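Local coordinates for probable adhesion protein (Pseudomonas aeruginosa PAO1, PDB 6R3Z), which probably serves as the periplasmic solute-binding protein of a metal transport system, capturing divalent ions such as ferrous iron between its two lobes, at residues 49-63 with 73-87. Numbering follows the deposited sequence.
Sequences DIKRIGTLDVVVLNG and MIASSEKPGIPVIEA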
loop_
_atom_site.group_PDB
_atom_site.type_symbol
_atom_site.label_atom_id
_atom_site.label_comp_id
_atom_site.label_asym_id
_atom_site.label_seq_id
_atom_site.Cartn_x
_atom_site.Cartn_y
_atom_site.Cartn_z
ATOM N N ASP A 49 4.025 21.318 -7.460
ATOM C CA ASP A 49 3.905 19.907 -7.843
ATOM C C ASP A 49 3.159 19.714 -9.151
ATOM O O ASP A 49 3.552 18.869 -9.956
ATOM C CB ASP A 49 3.299 19.084 -6.702
ATOM C CG ASP A 49 4.047 19.204 -5.378
ATOM O OD1 ASP A 49 5.281 19.405 -5.407
ATOM O OD2 ASP A 49 3.393 19.144 -4.321
ATOM N N ILE A 50 2.118 20.531 -9.394
ATOM C CA ILE A 50 1.363 20.508 -10.650
ATOM C C ILE A 50 2.292 20.889 -11.814
ATOM O O ILE A 50 2.231 20.255 -12.875
ATOM C CB ILE A 50 0.104 21.412 -10.552
ATOM C CG1 ILE A 50 -0.901 20.821 -9.536
ATOM C CG2 ILE A 50 -0.553 21.628 -11.931
ATOM C CD1 ILE A 50 -1.985 21.807 -9.037
ATOM N N LYS A 51 3.192 21.882 -11.587
ATOM C CA LYS A 51 4.160 22.349 -12.594
ATOM C C LYS A 51 5.021 21.191 -13.107
ATOM O O LYS A 51 5.262 21.111 -14.308
ATOM C CB LYS A 51 5.051 23.478 -12.024
ATOM C CG LYS A 51 6.002 24.119 -13.038
ATOM C CD LYS A 51 5.289 24.912 -14.143
ATOM C CE LYS A 51 6.248 25.466 -15.170
ATOM N NZ LYS A 51 7.143 26.511 -14.600
ATOM N N ARG A 52 5.444 20.290 -12.195
ATOM C CA ARG A 52 6.312 19.130 -12.480
ATOM C C ARG A 52 5.759 18.158 -13.518
ATOM O O ARG A 52 6.534 17.554 -14.269
ATOM C CB ARG A 52 6.625 18.378 -11.187
ATOM C CG ARG A 52 7.848 18.921 -10.483
ATOM C CD ARG A 52 8.564 17.835 -9.700
ATOM N NE ARG A 52 7.864 17.500 -8.458
ATOM C CZ ARG A 52 8.015 18.153 -7.308
ATOM N NH1 ARG A 52 8.837 19.194 -7.229
ATOM N NH2 ARG A 52 7.350 17.768 -6.230
ATOM N N ILE A 53 4.424 18.014 -13.565
ATOM C CA ILE A 53 3.732 17.117 -14.502
ATOM C C ILE A 53 4.053 17.486 -15.967
ATOM O O ILE A 53 4.230 16.590 -16.791
ATOM C CB ILE A 53 2.214 17.027 -14.177
ATOM C CG1 ILE A 53 2.022 16.321 -12.814
ATOM C CG2 ILE A 53 1.423 16.301 -15.287
ATOM C CD1 ILE A 53 0.661 16.436 -12.183
ATOM N N GLY A 54 4.204 18.783 -16.246
ATOM C CA GLY A 54 4.570 19.287 -17.570
ATOM C C GLY A 54 5.882 18.759 -18.134
ATOM O O GLY A 54 6.082 18.818 -19.345
ATOM N N THR A 55 6.771 18.200 -17.272
ATOM C CA THR A 55 8.070 17.652 -17.690
ATOM C C THR A 55 8.038 16.102 -17.844
ATOM O O THR A 55 9.057 15.494 -18.192
ATOM C CB THR A 55 9.199 18.113 -16.726
ATOM O OG1 THR A 55 9.125 17.378 -15.500
ATOM C CG2 THR A 55 9.174 19.630 -16.441
ATOM N N LEU A 56 6.877 15.479 -17.590
ATOM C CA LEU A 56 6.713 14.018 -17.638
ATOM C C LEU A 56 6.167 13.490 -18.952
ATOM O O LEU A 56 5.546 14.235 -19.707
ATOM C CB LEU A 56 5.821 13.529 -16.471
ATOM C CG LEU A 56 6.155 14.016 -15.058
ATOM C CD1 LEU A 56 5.150 13.494 -14.059
ATOM C CD2 LEU A 56 7.541 13.615 -14.655
ATOM N N ASP A 57 6.388 12.179 -19.210
ATOM C CA ASP A 57 5.897 11.488 -20.398
ATOM C C ASP A 57 4.705 10.594 -20.096
ATOM O O ASP A 57 3.978 10.216 -21.017
ATOM C CB ASP A 57 7.009 10.628 -21.017
ATOM C CG ASP A 57 8.183 11.476 -21.423
ATOM O OD1 ASP A 57 7.994 12.391 -22.264
ATOM O OD2 ASP A 57 9.269 11.274 -20.863
ATOM N N VAL A 58 4.572 10.168 -18.832
ATOM C CA VAL A 58 3.537 9.238 -18.372
ATOM C C VAL A 58 3.423 9.296 -16.860
ATOM O O VAL A 58 4.429 9.550 -16.178
ATOM C CB VAL A 58 3.795 7.774 -18.878
ATOM C CG1 VAL A 58 5.143 7.218 -18.388
ATOM C CG2 VAL A 58 2.646 6.821 -18.512
ATOM N N VAL A 59 2.206 9.052 -16.332
ATOM C CA VAL A 59 2.000 8.965 -14.885
ATOM C C VAL A 59 1.406 7.581 -14.567
ATOM O O VAL A 59 0.401 7.200 -15.160
ATOM C CB VAL A 59 1.104 10.104 -14.289
ATOM C CG1 VAL A 59 0.947 9.945 -12.776
ATOM C CG2 VAL A 59 1.654 11.498 -14.619
ATOM N N VAL A 60 2.018 6.861 -13.619
ATOM C CA VAL A 60 1.534 5.582 -13.117
ATOM C C VAL A 60 0.579 5.905 -11.955
ATOM O O VAL A 60 0.946 6.658 -11.041
ATOM C CB VAL A 60 2.692 4.650 -12.671
ATOM C CG1 VAL A 60 2.165 3.405 -11.934
ATOM C CG2 VAL A 60 3.532 4.235 -13.884
ATOM N N LEU A 61 -0.637 5.342 -12.009
ATOM C CA LEU A 61 -1.664 5.579 -10.990
ATOM C C LEU A 61 -2.138 4.309 -10.303
ATOM O O LEU A 61 -2.282 3.257 -10.931
ATOM C CB LEU A 61 -2.918 6.229 -11.614
ATOM C CG LEU A 61 -2.832 7.639 -12.214
ATOM C CD1 LEU A 61 -4.211 8.106 -12.671
ATOM C CD2 LEU A 61 -2.280 8.639 -11.219
ATOM N N ASN A 62 -2.454 4.436 -9.008
ATOM C CA ASN A 62 -3.100 3.396 -8.231
ATOM C C ASN A 62 -4.523 3.339 -8.860
ATOM O O ASN A 62 -5.020 2.254 -9.191
ATOM C CB ASN A 62 -3.136 3.800 -6.733
ATOM C CG ASN A 62 -4.181 3.053 -5.928
ATOM O OD1 ASN A 62 -5.312 3.534 -5.756
ATOM N ND2 ASN A 62 -3.839 1.851 -5.450
ATOM N N GLY A 63 -5.117 4.521 -9.056
ATOM C CA GLY A 63 -6.402 4.712 -9.744
ATOM C C GLY A 63 -7.626 3.993 -9.220
ATOM O O GLY A 63 -8.657 3.948 -9.913
ATOM N N MET A 73 -4.407 16.906 -10.102
ATOM C CA MET A 73 -3.146 17.565 -10.454
ATOM C C MET A 73 -2.932 17.530 -11.969
ATOM O O MET A 73 -2.555 18.552 -12.543
ATOM C CB MET A 73 -1.953 16.903 -9.741
ATOM C CG MET A 73 -1.902 17.137 -8.245
ATOM S SD MET A 73 -0.642 16.066 -7.491
ATOM C CE MET A 73 0.883 16.822 -8.114
ATOM N N ILE A 74 -3.171 16.349 -12.617
ATOM C CA ILE A 74 -3.020 16.185 -14.075
ATOM C C ILE A 74 -3.992 17.125 -14.826
ATOM O O ILE A 74 -3.593 17.784 -15.798
ATOM C CB ILE A 74 -3.196 14.693 -14.480
ATOM C CG1 ILE A 74 -1.981 13.868 -13.969
ATOM C CG2 ILE A 74 -3.386 14.530 -16.014
ATOM C CD1 ILE A 74 -2.187 12.338 -13.938
ATOM N N ALA A 75 -5.254 17.192 -14.353
ATOM C CA ALA A 75 -6.299 18.032 -14.953
ATOM C C ALA A 75 -5.937 19.527 -14.925
ATOM O O ALA A 75 -6.295 20.265 -15.853
ATOM C CB ALA A 75 -7.625 17.792 -14.231
ATOM N N SER A 76 -5.201 19.952 -13.874
ATOM C CA SER A 76 -4.752 21.333 -13.622
ATOM C C SER A 76 -3.393 21.672 -14.257
ATOM O O SER A 76 -2.975 22.833 -14.226
ATOM C CB SER A 76 -4.692 21.596 -12.116
ATOM O OG SER A 76 -5.955 21.423 -11.492
ATOM N N SER A 77 -2.701 20.662 -14.819
ATOM C CA SER A 77 -1.366 20.826 -15.393
ATOM C C SER A 77 -1.361 21.292 -16.845
ATOM O O SER A 77 -2.410 21.427 -17.464
ATOM C CB SER A 77 -0.595 19.510 -15.276
ATOM O OG SER A 77 -1.077 18.614 -16.264
ATOM N N GLU A 78 -0.144 21.424 -17.401
ATOM C CA GLU A 78 0.135 21.800 -18.784
ATOM C C GLU A 78 -0.103 20.605 -19.716
ATOM O O GLU A 78 -0.232 20.800 -20.931
ATOM C CB GLU A 78 1.591 22.304 -18.913
ATOM C CG GLU A 78 1.826 23.654 -18.246
ATOM C CD GLU A 78 3.280 24.054 -18.047
ATOM O OE1 GLU A 78 3.667 25.136 -18.544
ATOM O OE2 GLU A 78 4.027 23.295 -17.386
ATOM N N LYS A 79 -0.186 19.370 -19.143
ATOM C CA LYS A 79 -0.404 18.133 -19.902
ATOM C C LYS A 79 -1.630 17.367 -19.384
ATOM O O LYS A 79 -1.463 16.251 -18.884
ATOM C CB LYS A 79 0.858 17.238 -19.884
ATOM C CG LYS A 79 1.948 17.687 -20.841
ATOM C CD LYS A 79 3.142 16.733 -20.791
ATOM C CE LYS A 79 4.284 17.228 -21.636
ATOM N NZ LYS A 79 5.470 16.338 -21.535
ATOM N N PRO A 80 -2.874 17.898 -19.520
ATOM C CA PRO A 80 -4.036 17.143 -19.023
ATOM C C PRO A 80 -4.277 15.836 -19.763
ATOM O O PRO A 80 -4.947 14.968 -19.223
ATOM C CB PRO A 80 -5.208 18.122 -19.211
ATOM C CG PRO A 80 -4.770 19.021 -20.303
ATOM C CD PRO A 80 -3.295 19.186 -20.121
ATOM N N GLY A 81 -3.744 15.721 -20.986
ATOM C CA GLY A 81 -3.892 14.521 -21.805
ATOM C C GLY A 81 -2.707 13.575 -21.719
ATOM O O GLY A 81 -2.575 12.674 -22.555
ATOM N N ILE A 82 -1.838 13.764 -20.703
ATOM C CA ILE A 82 -0.658 12.928 -20.493
ATOM C C ILE A 82 -1.060 11.432 -20.386
ATOM O O ILE A 82 -2.048 11.121 -19.713
ATOM C CB ILE A 82 0.174 13.408 -19.241
ATOM C CG1 ILE A 82 1.606 12.813 -19.236
ATOM C CG2 ILE A 82 -0.549 13.123 -17.904
ATOM C CD1 ILE A 82 2.538 13.387 -18.184
ATOM N N PRO A 83 -0.313 10.493 -21.018
ATOM C CA PRO A 83 -0.646 9.071 -20.842
ATOM C C PRO A 83 -0.645 8.662 -19.358
ATOM O O PRO A 83 0.169 9.132 -18.553
ATOM C CB PRO A 83 0.457 8.350 -21.626
ATOM C CG PRO A 83 0.895 9.353 -22.663
ATOM C CD PRO A 83 0.852 10.662 -21.913
ATOM N N VAL A 84 -1.604 7.810 -18.995
ATOM C CA VAL A 84 -1.755 7.354 -17.628
ATOM C C VAL A 84 -1.796 5.831 -17.619
ATOM O O VAL A 84 -2.519 5.210 -18.416
ATOM C CB VAL A 84 -3.016 8.005 -16.996
ATOM C CG1 VAL A 84 -3.624 7.143 -15.902
ATOM C CG2 VAL A 84 -2.721 9.425 -16.500
ATOM N N ILE A 85 -0.990 5.240 -16.741
ATOM C CA ILE A 85 -0.987 3.787 -16.567
ATOM C C ILE A 85 -1.833 3.445 -15.357
ATOM O O ILE A 85 -1.496 3.831 -14.223
ATOM C CB ILE A 85 0.446 3.194 -16.479
ATOM C CG1 ILE A 85 1.185 3.371 -17.823
ATOM C CG2 ILE A 85 0.412 1.719 -16.027
ATOM C CD1 ILE A 85 2.709 3.052 -17.741
ATOM N N GLU A 86 -2.936 2.737 -15.599
ATOM C CA GLU A 86 -3.829 2.268 -14.526
ATOM C C GLU A 86 -3.205 0.946 -14.013
ATOM O O GLU A 86 -3.403 -0.129 -14.600
ATOM C CB GLU A 86 -5.273 2.083 -15.044
ATOM C CG GLU A 86 -5.962 3.392 -15.423
ATOM C CD GLU A 86 -6.337 4.352 -14.303
ATOM O OE1 GLU A 86 -6.257 3.963 -13.113
ATOM O OE2 GLU A 86 -6.725 5.499 -14.622
ATOM N N ALA A 87 -2.373 1.048 -12.953
ATOM C CA ALA A 87 -1.618 -0.105 -12.431
ATOM C C ALA A 87 -2.483 -1.306 -12.034
ATOM O O ALA A 87 -2.016 -2.450 -12.085
ATOM C CB ALA A 87 -0.773 0.322 -11.239
HETATM O O HOH W 1 2.196 21.385 -15.701
HETATM O O HOH W 2 -5.493 1.269 -11.784
#
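Val-59 and Ile-74 meet tip to tip, CG2 to CD1 at 4.0 Å, and so join strand 58-61 to the helix of its own beta-alpha-beta unit. Ile-82 enters at about a right angle to Val-59. Because its CG1 stands anti to the backbone N (chi1 -164°), CD1 reaches Leu-56 CB at 3.7 Å. Ile-53 lies across Met-73, with CD1 against Met-73 CB at 3.6 Å, while the bent end of Met-73 carries CE to Asp-49 CB. On the sheet, Leu-61 CD1 presses on Val-84 CG1 at 3.4 Å, tighter than usual for carbons. Val-60 and Ile-85 share the other face, where helices 116-133 and 14-24 pack, and Val-58 CG2 also touches Ile-85 CG1. Parallel pairing of strands 58-61 and 84-86 rests on four backbone bonds, Leu-61 N to Ile-85 O being the straightest (170° at the hydrogen). The extended Lys-79 chain delivers NZ to Leu-56 O at 2.8 Å, tilted 28° from the carbonyl plane, and a weak bond to Gly-54 O. Beyond the strand, Asn-62 OD1 accepts from the backbone N of metal ligand His-66 while its ND2 bonds Tyr-16 OH. The chemistry thus implies an apolar helix-sheet interior, with a lysine ammonium binding the Leu-56 carbonyl at its margin and the strand end linked to the metal site.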